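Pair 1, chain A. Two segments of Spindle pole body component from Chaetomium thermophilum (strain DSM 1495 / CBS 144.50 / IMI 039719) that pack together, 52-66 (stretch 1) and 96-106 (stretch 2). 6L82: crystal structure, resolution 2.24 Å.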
# COMPACT_ATOMS: atom_id res chain seq x y z
N ARG A 52 1.62 -6.35 14.59
CA ARG A 52 0.77 -5.19 14.82
C ARG A 52 1.53 -3.88 14.60
O ARG A 52 2.71 -3.77 14.93
CB ARG A 52 0.20 -5.23 16.23
CG ARG A 52 1.23 -5.58 17.27
CD ARG A 52 0.57 -6.07 18.57
NE ARG A 52 1.34 -7.13 19.18
CZ ARG A 52 0.80 -8.16 19.83
NH1 ARG A 52 -0.52 -8.25 19.93
NH2 ARG A 52 1.57 -9.10 20.37
N THR A 53 0.85 -2.87 14.06
CA THR A 53 1.47 -1.56 13.92
C THR A 53 1.31 -0.76 15.20
O THR A 53 0.26 -0.78 15.84
CB THR A 53 0.89 -0.76 12.76
OG1 THR A 53 -0.16 0.09 13.23
CG2 THR A 53 0.38 -1.66 11.66
N ASN A 54 2.38 -0.06 15.56
CA ASN A 54 2.46 0.75 16.77
C ASN A 54 2.16 2.19 16.38
O ASN A 54 2.93 2.82 15.65
CB ASN A 54 3.86 0.57 17.38
CG ASN A 54 4.18 1.53 18.50
OD1 ASN A 54 3.40 2.43 18.85
ND2 ASN A 54 5.35 1.33 19.09
N GLN A 55 1.02 2.71 16.86
CA GLN A 55 0.55 4.02 16.41
C GLN A 55 1.47 5.15 16.87
O GLN A 55 1.60 6.17 16.18
CB GLN A 55 -0.88 4.27 16.90
CG GLN A 55 -1.55 5.44 16.21
CD GLN A 55 -2.98 5.68 16.69
OE1 GLN A 55 -3.44 5.05 17.64
NE2 GLN A 55 -3.68 6.59 16.01
N PHE A 56 2.11 4.99 18.03
CA PHE A 56 3.08 6.00 18.44
C PHE A 56 4.23 6.07 17.45
O PHE A 56 4.67 7.16 17.07
CB PHE A 56 3.60 5.72 19.84
CG PHE A 56 4.75 6.60 20.22
CD1 PHE A 56 4.56 7.97 20.40
CD2 PHE A 56 6.03 6.08 20.37
CE1 PHE A 56 5.62 8.79 20.73
CE2 PHE A 56 7.10 6.90 20.70
CZ PHE A 56 6.89 8.26 20.88
N GLU A 57 4.71 4.91 16.99
CA GLU A 57 5.79 4.89 16.00
C GLU A 57 5.38 5.58 14.71
O GLU A 57 6.14 6.38 14.15
CB GLU A 57 6.22 3.44 15.73
CG GLU A 57 7.39 3.28 14.75
CD GLU A 57 8.70 3.91 15.24
OE1 GLU A 57 9.66 3.98 14.44
OE2 GLU A 57 8.77 4.35 16.41
N VAL A 58 4.18 5.27 14.21
CA VAL A 58 3.68 5.90 12.99
C VAL A 58 3.72 7.42 13.13
O VAL A 58 4.16 8.14 12.22
CB VAL A 58 2.25 5.41 12.68
CG1 VAL A 58 1.58 6.34 11.68
CG2 VAL A 58 2.25 3.96 12.18
N GLN A 59 3.25 7.94 14.27
CA GLN A 59 3.21 9.39 14.41
C GLN A 59 4.61 9.96 14.57
O GLN A 59 4.89 11.06 14.06
CB GLN A 59 2.33 9.80 15.60
CG GLN A 59 0.85 9.38 15.48
CD GLN A 59 0.07 10.16 14.42
OE1 GLN A 59 0.36 11.33 14.14
NE2 GLN A 59 -0.93 9.50 13.82
N ASP A 60 5.49 9.23 15.25
CA ASP A 60 6.87 9.67 15.37
C ASP A 60 7.56 9.70 14.01
O ASP A 60 8.32 10.63 13.72
CB ASP A 60 7.62 8.77 16.35
CG ASP A 60 9.01 9.29 16.68
OD1 ASP A 60 9.12 10.29 17.43
OD2 ASP A 60 10.01 8.68 16.22
N ARG A 61 7.29 8.72 13.15
CA ARG A 61 7.91 8.76 11.83
C ARG A 61 7.33 9.88 10.98
O ARG A 61 8.04 10.50 10.18
CB ARG A 61 7.75 7.41 11.12
CG ARG A 61 8.60 6.27 11.69
CD ARG A 61 8.16 4.89 11.12
NE ARG A 61 8.56 4.68 9.72
CZ ARG A 61 8.37 3.55 9.04
NH1 ARG A 61 7.78 2.50 9.61
NH2 ARG A 61 8.77 3.46 7.77
N LEU A 62 6.04 10.17 11.14
CA LEU A 62 5.47 11.30 10.43
C LEU A 62 6.02 12.62 10.98
O LEU A 62 6.22 13.58 10.22
CB LEU A 62 3.94 11.26 10.52
CG LEU A 62 3.28 10.05 9.87
CD1 LEU A 62 1.82 9.99 10.25
CD2 LEU A 62 3.43 10.09 8.36
N ASN A 63 6.28 12.69 12.28
CA ASN A 63 6.90 13.89 12.85
C ASN A 63 8.31 14.08 12.29
O ASN A 63 8.68 15.19 11.89
CB ASN A 63 6.92 13.82 14.37
CG ASN A 63 5.52 14.00 14.97
OD1 ASN A 63 4.64 14.57 14.32
ND2 ASN A 63 5.32 13.54 16.19
N GLY A 64 9.11 13.02 12.24
CA GLY A 64 10.46 13.13 11.71
C GLY A 64 10.51 13.51 10.24
O GLY A 64 11.44 14.18 9.80
N LEU A 65 9.51 13.07 9.46
CA LEU A 65 9.41 13.50 8.06
C LEU A 65 9.18 15.00 7.96
O LEU A 65 9.88 15.71 7.22
CB LEU A 65 8.26 12.75 7.37
CG LEU A 65 8.61 11.53 6.52
CD1 LEU A 65 7.33 10.89 5.99
CD2 LEU A 65 9.55 11.93 5.39
N GLU A 66 8.18 15.51 8.70
CA GLU A 66 7.95 16.95 8.74
C GLU A 66 9.22 17.71 9.10
O GLU A 66 9.57 18.70 8.44
CB GLU A 66 6.83 17.28 9.73
CG GLU A 66 5.54 16.55 9.39
CD GLU A 66 4.49 16.59 10.48
OE1 GLU A 66 4.83 16.79 11.67
OE2 GLU A 66 3.30 16.37 10.15
N THR A 96 -6.85 3.47 10.36
CA THR A 96 -6.01 4.60 9.94
C THR A 96 -4.52 4.41 10.25
O THR A 96 -3.70 4.57 9.33
CB THR A 96 -6.51 5.91 10.58
OG1 THR A 96 -7.94 5.99 10.50
CG2 THR A 96 -5.90 7.11 9.84
N PRO A 97 -4.10 4.06 11.48
CA PRO A 97 -2.65 3.88 11.70
C PRO A 97 -2.02 2.86 10.78
O PRO A 97 -0.87 3.04 10.34
CB PRO A 97 -2.57 3.42 13.17
CG PRO A 97 -3.85 3.82 13.78
CD PRO A 97 -4.88 3.78 12.70
N GLU A 98 -2.74 1.77 10.48
CA GLU A 98 -2.20 0.75 9.59
C GLU A 98 -1.98 1.30 8.20
O GLU A 98 -0.98 0.99 7.55
CB GLU A 98 -3.13 -0.46 9.53
CG GLU A 98 -3.47 -1.12 10.86
CD GLU A 98 -4.16 -2.47 10.66
OE1 GLU A 98 -3.86 -3.18 9.68
OE2 GLU A 98 -5.02 -2.83 11.49
N LEU A 99 -2.93 2.10 7.71
CA LEU A 99 -2.81 2.63 6.36
C LEU A 99 -1.64 3.60 6.27
O LEU A 99 -0.92 3.61 5.26
CB LEU A 99 -4.11 3.31 5.95
CG LEU A 99 -5.25 2.31 5.78
CD1 LEU A 99 -6.63 2.98 5.76
CD2 LEU A 99 -5.01 1.50 4.51
N LEU A 100 -1.45 4.42 7.30
CA LEU A 100 -0.31 5.32 7.28
C LEU A 100 0.98 4.53 7.39
O LEU A 100 1.98 4.85 6.73
CB LEU A 100 -0.42 6.36 8.40
CG LEU A 100 -1.63 7.28 8.50
CD1 LEU A 100 -1.79 7.93 9.89
CD2 LEU A 100 -1.53 8.35 7.41
N HIS A 101 0.97 3.46 8.20
CA HIS A 101 2.12 2.57 8.27
C HIS A 101 2.49 2.05 6.90
O HIS A 101 3.67 2.04 6.52
CB HIS A 101 1.83 1.41 9.21
CG HIS A 101 3.03 0.55 9.48
ND1 HIS A 101 2.97 -0.60 10.24
CD2 HIS A 101 4.32 0.67 9.08
CE1 HIS A 101 4.17 -1.14 10.32
NE2 HIS A 101 5.01 -0.39 9.63
N LEU A 102 1.49 1.62 6.13
CA LEU A 102 1.71 1.17 4.76
C LEU A 102 2.35 2.26 3.92
O LEU A 102 3.30 1.99 3.17
CB LEU A 102 0.37 0.72 4.14
CG LEU A 102 0.42 0.42 2.64
CD1 LEU A 102 1.26 -0.83 2.36
CD2 LEU A 102 -0.98 0.27 2.04
N LEU A 103 1.85 3.50 4.03
CA LEU A 103 2.44 4.59 3.26
C LEU A 103 3.86 4.90 3.73
O LEU A 103 4.75 5.13 2.91
CB LEU A 103 1.57 5.86 3.32
CG LEU A 103 0.10 5.69 2.91
CD1 LEU A 103 -0.65 7.01 2.99
CD2 LEU A 103 -0.02 5.07 1.51
N LEU A 104 4.09 4.89 5.05
CA LEU A 104 5.46 5.05 5.55
C LEU A 104 6.39 4.00 4.96
O LEU A 104 7.53 4.30 4.60
CB LEU A 104 5.48 4.99 7.08
CG LEU A 104 4.77 6.14 7.78
CD1 LEU A 104 4.61 5.88 9.26
CD2 LEU A 104 5.59 7.39 7.57
N GLU A 105 5.90 2.75 4.81
CA GLU A 105 6.75 1.69 4.26
C GLU A 105 7.01 1.87 2.78
O GLU A 105 8.03 1.40 2.28
CB GLU A 105 6.11 0.33 4.51
CG GLU A 105 6.15 -0.11 5.97
CD GLU A 105 7.56 -0.18 6.51
OE1 GLU A 105 7.82 0.45 7.55
OE2 GLU A 105 8.41 -0.87 5.90
N LEU A 106 6.11 2.54 2.04
CA LEU A 106 6.33 2.80 0.62
C LEU A 106 6.91 4.18 0.34
O LEU A 106 7.17 4.50 -0.82
CB LEU A 106 5.01 2.61 -0.16
CG LEU A 106 4.42 1.19 -0.12
CD1 LEU A 106 3.04 1.09 -0.80
CD2 LEU A 106 5.37 0.19 -0.74

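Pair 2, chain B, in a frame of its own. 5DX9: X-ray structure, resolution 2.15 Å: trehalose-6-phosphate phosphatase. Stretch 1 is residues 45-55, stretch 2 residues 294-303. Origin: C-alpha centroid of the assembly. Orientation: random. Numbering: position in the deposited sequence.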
# COMPACT_ATOMS: atom_id res chain seq x y z
N GLU B 45 12.21 9.07 -14.99
CA GLU B 45 12.05 8.42 -16.28
C GLU B 45 12.29 6.92 -16.15
O GLU B 45 11.50 6.10 -16.63
CB GLU B 45 13.00 9.02 -17.32
CG GLU B 45 12.43 9.04 -18.73
CD GLU B 45 11.11 9.78 -18.80
OE1 GLU B 45 11.08 10.97 -18.42
OE2 GLU B 45 10.10 9.16 -19.20
N ARG B 46 13.40 6.56 -15.50
CA ARG B 46 13.75 5.15 -15.31
C ARG B 46 12.68 4.40 -14.53
O ARG B 46 12.38 3.25 -14.83
CB ARG B 46 15.10 5.04 -14.60
CG ARG B 46 16.29 5.44 -15.46
CD ARG B 46 17.57 5.56 -14.64
NE ARG B 46 17.90 4.32 -13.94
CZ ARG B 46 18.92 4.20 -13.09
NH1 ARG B 46 19.70 5.24 -12.84
NH2 ARG B 46 19.15 3.04 -12.49
N THR B 47 12.11 5.06 -13.52
CA THR B 47 11.08 4.44 -12.69
C THR B 47 9.82 4.17 -13.50
O THR B 47 9.26 3.07 -13.45
CB THR B 47 10.72 5.33 -11.48
OG1 THR B 47 11.85 5.42 -10.60
CG2 THR B 47 9.54 4.75 -10.72
N ARG B 48 9.38 5.18 -14.24
CA ARG B 48 8.21 5.06 -15.10
C ARG B 48 8.40 3.94 -16.11
O ARG B 48 7.47 3.18 -16.40
CB ARG B 48 7.93 6.38 -15.81
CG ARG B 48 7.02 6.27 -17.02
CD ARG B 48 6.49 7.63 -17.45
NE ARG B 48 7.53 8.66 -17.44
CZ ARG B 48 7.71 9.53 -16.44
NH1 ARG B 48 6.90 9.50 -15.39
NH2 ARG B 48 8.68 10.43 -16.51
N ASN B 49 9.61 3.83 -16.65
CA ASN B 49 9.92 2.79 -17.63
C ASN B 49 9.84 1.39 -17.03
O ASN B 49 9.31 0.47 -17.65
CB ASN B 49 11.31 3.02 -18.23
CG ASN B 49 11.37 4.27 -19.08
OD1 ASN B 49 10.35 4.83 -19.48
ND2 ASN B 49 12.59 4.72 -19.38
N ALA B 50 10.38 1.23 -15.82
CA ALA B 50 10.42 -0.06 -15.16
C ALA B 50 9.02 -0.61 -14.92
O ALA B 50 8.71 -1.74 -15.30
CB ALA B 50 11.18 0.04 -13.85
N ILE B 51 8.18 0.19 -14.27
CA ILE B 51 6.80 -0.20 -13.99
C ILE B 51 6.04 -0.50 -15.27
O ILE B 51 5.20 -1.40 -15.32
CB ILE B 51 6.05 0.89 -13.20
CG1 ILE B 51 6.79 1.23 -11.90
CG2 ILE B 51 4.63 0.44 -12.90
CD1 ILE B 51 6.81 0.10 -10.89
N ALA B 52 6.33 0.28 -16.31
CA ALA B 52 5.69 0.09 -17.61
C ALA B 52 5.98 -1.30 -18.16
O ALA B 52 5.06 -2.03 -18.54
CB ALA B 52 6.15 1.16 -18.59
N ALA B 53 7.26 -1.66 -18.20
CA ALA B 53 7.69 -2.97 -18.69
C ALA B 53 7.04 -4.10 -17.90
O ALA B 53 6.66 -5.12 -18.46
CB ALA B 53 9.20 -3.09 -18.63
N LEU B 54 6.91 -3.90 -16.59
CA LEU B 54 6.28 -4.89 -15.72
C LEU B 54 4.81 -5.07 -16.07
O LEU B 54 4.28 -6.18 -16.01
CB LEU B 54 6.42 -4.49 -14.25
CG LEU B 54 7.82 -4.41 -13.65
CD1 LEU B 54 7.74 -4.11 -12.16
CD2 LEU B 54 8.59 -5.70 -13.90
N CYS B 55 4.16 -3.97 -16.44
CA CYS B 55 2.75 -4.01 -16.84
C CYS B 55 2.60 -4.63 -18.22
O CYS B 55 1.60 -5.29 -18.51
CB CYS B 55 2.15 -2.61 -16.81
SG CYS B 55 2.00 -1.89 -15.16
N VAL B 294 14.92 -0.28 -4.80
CA VAL B 294 13.72 -1.03 -5.14
C VAL B 294 13.52 -1.03 -6.65
O VAL B 294 13.18 -2.06 -7.24
CB VAL B 294 12.46 -0.45 -4.47
CG1 VAL B 294 11.22 -1.10 -5.04
CG2 VAL B 294 12.53 -0.64 -2.96
N VAL B 295 13.74 0.12 -7.27
CA VAL B 295 13.60 0.26 -8.71
C VAL B 295 14.72 -0.46 -9.46
O VAL B 295 14.46 -1.20 -10.41
CB VAL B 295 13.58 1.74 -9.14
CG1 VAL B 295 13.65 1.85 -10.66
CG2 VAL B 295 12.35 2.43 -8.60
N GLU B 296 15.95 -0.23 -9.03
CA GLU B 296 17.12 -0.84 -9.66
C GLU B 296 17.06 -2.37 -9.60
O GLU B 296 17.55 -3.04 -10.50
CB GLU B 296 18.41 -0.34 -9.00
CG GLU B 296 18.68 1.14 -9.23
CD GLU B 296 20.05 1.56 -8.74
OE1 GLU B 296 20.58 0.91 -7.82
OE2 GLU B 296 20.60 2.55 -9.29
N ALA B 297 16.46 -2.90 -8.54
CA ALA B 297 16.28 -4.34 -8.43
C ALA B 297 15.49 -4.88 -9.62
O ALA B 297 15.81 -5.93 -10.17
CB ALA B 297 15.57 -4.69 -7.13
N PHE B 298 14.46 -4.14 -10.00
CA PHE B 298 13.62 -4.57 -11.11
C PHE B 298 14.22 -4.15 -12.45
O PHE B 298 13.93 -4.77 -13.47
CB PHE B 298 12.21 -4.02 -10.96
CG PHE B 298 11.37 -4.80 -9.99
CD1 PHE B 298 10.68 -5.92 -10.40
CD2 PHE B 298 11.27 -4.42 -8.66
CE1 PHE B 298 9.91 -6.65 -9.52
CE2 PHE B 298 10.50 -5.13 -7.77
CZ PHE B 298 9.82 -6.25 -8.20
N GLU B 299 15.05 -3.12 -12.44
CA GLU B 299 15.77 -2.72 -13.65
C GLU B 299 16.79 -3.78 -14.04
O GLU B 299 16.89 -4.17 -15.20
CB GLU B 299 16.46 -1.37 -13.46
CG GLU B 299 15.52 -0.18 -13.45
CD GLU B 299 16.26 1.14 -13.34
OE1 GLU B 299 17.04 1.30 -12.38
OE2 GLU B 299 16.07 2.00 -14.22
N SER B 300 17.56 -4.25 -13.06
CA SER B 300 18.54 -5.30 -13.30
C SER B 300 17.81 -6.57 -13.71
O SER B 300 18.24 -7.28 -14.62
CB SER B 300 19.39 -5.55 -12.06
OG SER B 300 20.11 -4.38 -11.70
N LEU B 301 16.71 -6.85 -13.03
CA LEU B 301 15.88 -8.01 -13.33
C LEU B 301 15.35 -7.94 -14.76
O LEU B 301 15.43 -8.92 -15.50
CB LEU B 301 14.72 -8.10 -12.33
CG LEU B 301 13.69 -9.21 -12.56
CD1 LEU B 301 14.38 -10.54 -12.75
CD2 LEU B 301 12.70 -9.29 -11.40
N LEU B 302 14.82 -6.79 -15.13
CA LEU B 302 14.25 -6.59 -16.46
C LEU B 302 15.29 -6.79 -17.56
O LEU B 302 15.03 -7.47 -18.55
CB LEU B 302 13.63 -5.20 -16.57
CG LEU B 302 12.28 -5.07 -15.85
CD1 LEU B 302 11.86 -3.61 -15.75
CD2 LEU B 302 11.23 -5.90 -16.57
N GLU B 303 16.47 -6.19 -17.38
CA GLU B 303 17.56 -6.36 -18.33
C GLU B 303 17.91 -7.83 -18.54
O GLU B 303 18.12 -8.28 -19.66
CB GLU B 303 18.80 -5.59 -17.88
CG GLU B 303 20.09 -6.24 -18.33
CD GLU B 303 21.09 -5.25 -18.88
OE1 GLU B 303 20.83 -4.03 -18.79
OE2 GLU B 303 22.14 -5.69 -19.40
O HOH W 1 14.08 1.74 -15.94

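What backbone arrangement do the two pairs share? In each, two helices run in roughly the same direction and cross obliquely, at 46° in pair 1 and 54° in pair 2, with axes 9.6 and 9.7 Å apart at closest approach. The central residues superpose with an RMSD of 0.3 Å. The crossing lies near Val A58 and His A101 in pair 1, and near their counterparts Ala B50 and Glu B299 in pair 2.

Which apolar contact is kept with the same residues? Leu A62 matches Leu B54, and Leu A104 matches Leu B302, with side-chain centres only 0.3 and 0.1 Å apart. All four have chi1 m and chi2 t, so the leucines meet in much the same way: Leu A62 CD2 lies 3.5 Å from Leu A104 CD2, and Leu B54 CD2 lies 3.8 Å from Leu B302 CD2. Next to them Leu A100 is matched by Phe B298. Leu A62 CD1 approaches Leu A100 CD1 at 4.2 Å, whereas Leu B54 CD1 comes to 3.9 Å from Phe B298 CD1, so a branched aliphatic chain and an aromatic ring both cover this leucine.

How is the centre of the crossing filled? In pair 1 Val A58 is a knob among Pro A97, Leu A100, His A101 and Leu A104; its CG1 reaches Leu A100 CB at 3.8 Å and its CG2 reaches His A101 CB at 3.9 Å. Ala B50 points toward the other helix from the same place but ends at CB, and its side-chain contacts are looser: 4.4 Å from Ala B50 CB to Val B295 CG1, and 4.2 Å from Ala B50 CB to Leu B302 CD1. Despite the smaller residue, the axes are no closer together.

Where do the charged residues go? Each pair ties its helices through an arginine from stretch 1, bridged to one glutamate of stretch 2 in pair 1 and to two in pair 2, but at different positions. Arg A61 lays a guanidinium face over Leu A104 CB and donates from NH1 to Glu A105 OE1 at 2.9 Å, a salt bridge beyond the central crossing toward the C-terminal ends. Its counterpart Ala B53 offers just a methyl group, with CB 4.0 Å from Leu B302 CD1. Pair 2 instead uses Arg B46, which matches Asn A54, the N-cap residue of pair 1. Arg B46 NE donates to Glu B299 OE2 at 3.0 Å and Arg B46 NH2 to Glu B299 OE1 at 2.7 Å, a two-pronged bridge to the residue that matches His A101; a longer salt bridge joins Arg B46 NH2 to Glu B296 OE2 at 3.5 Å.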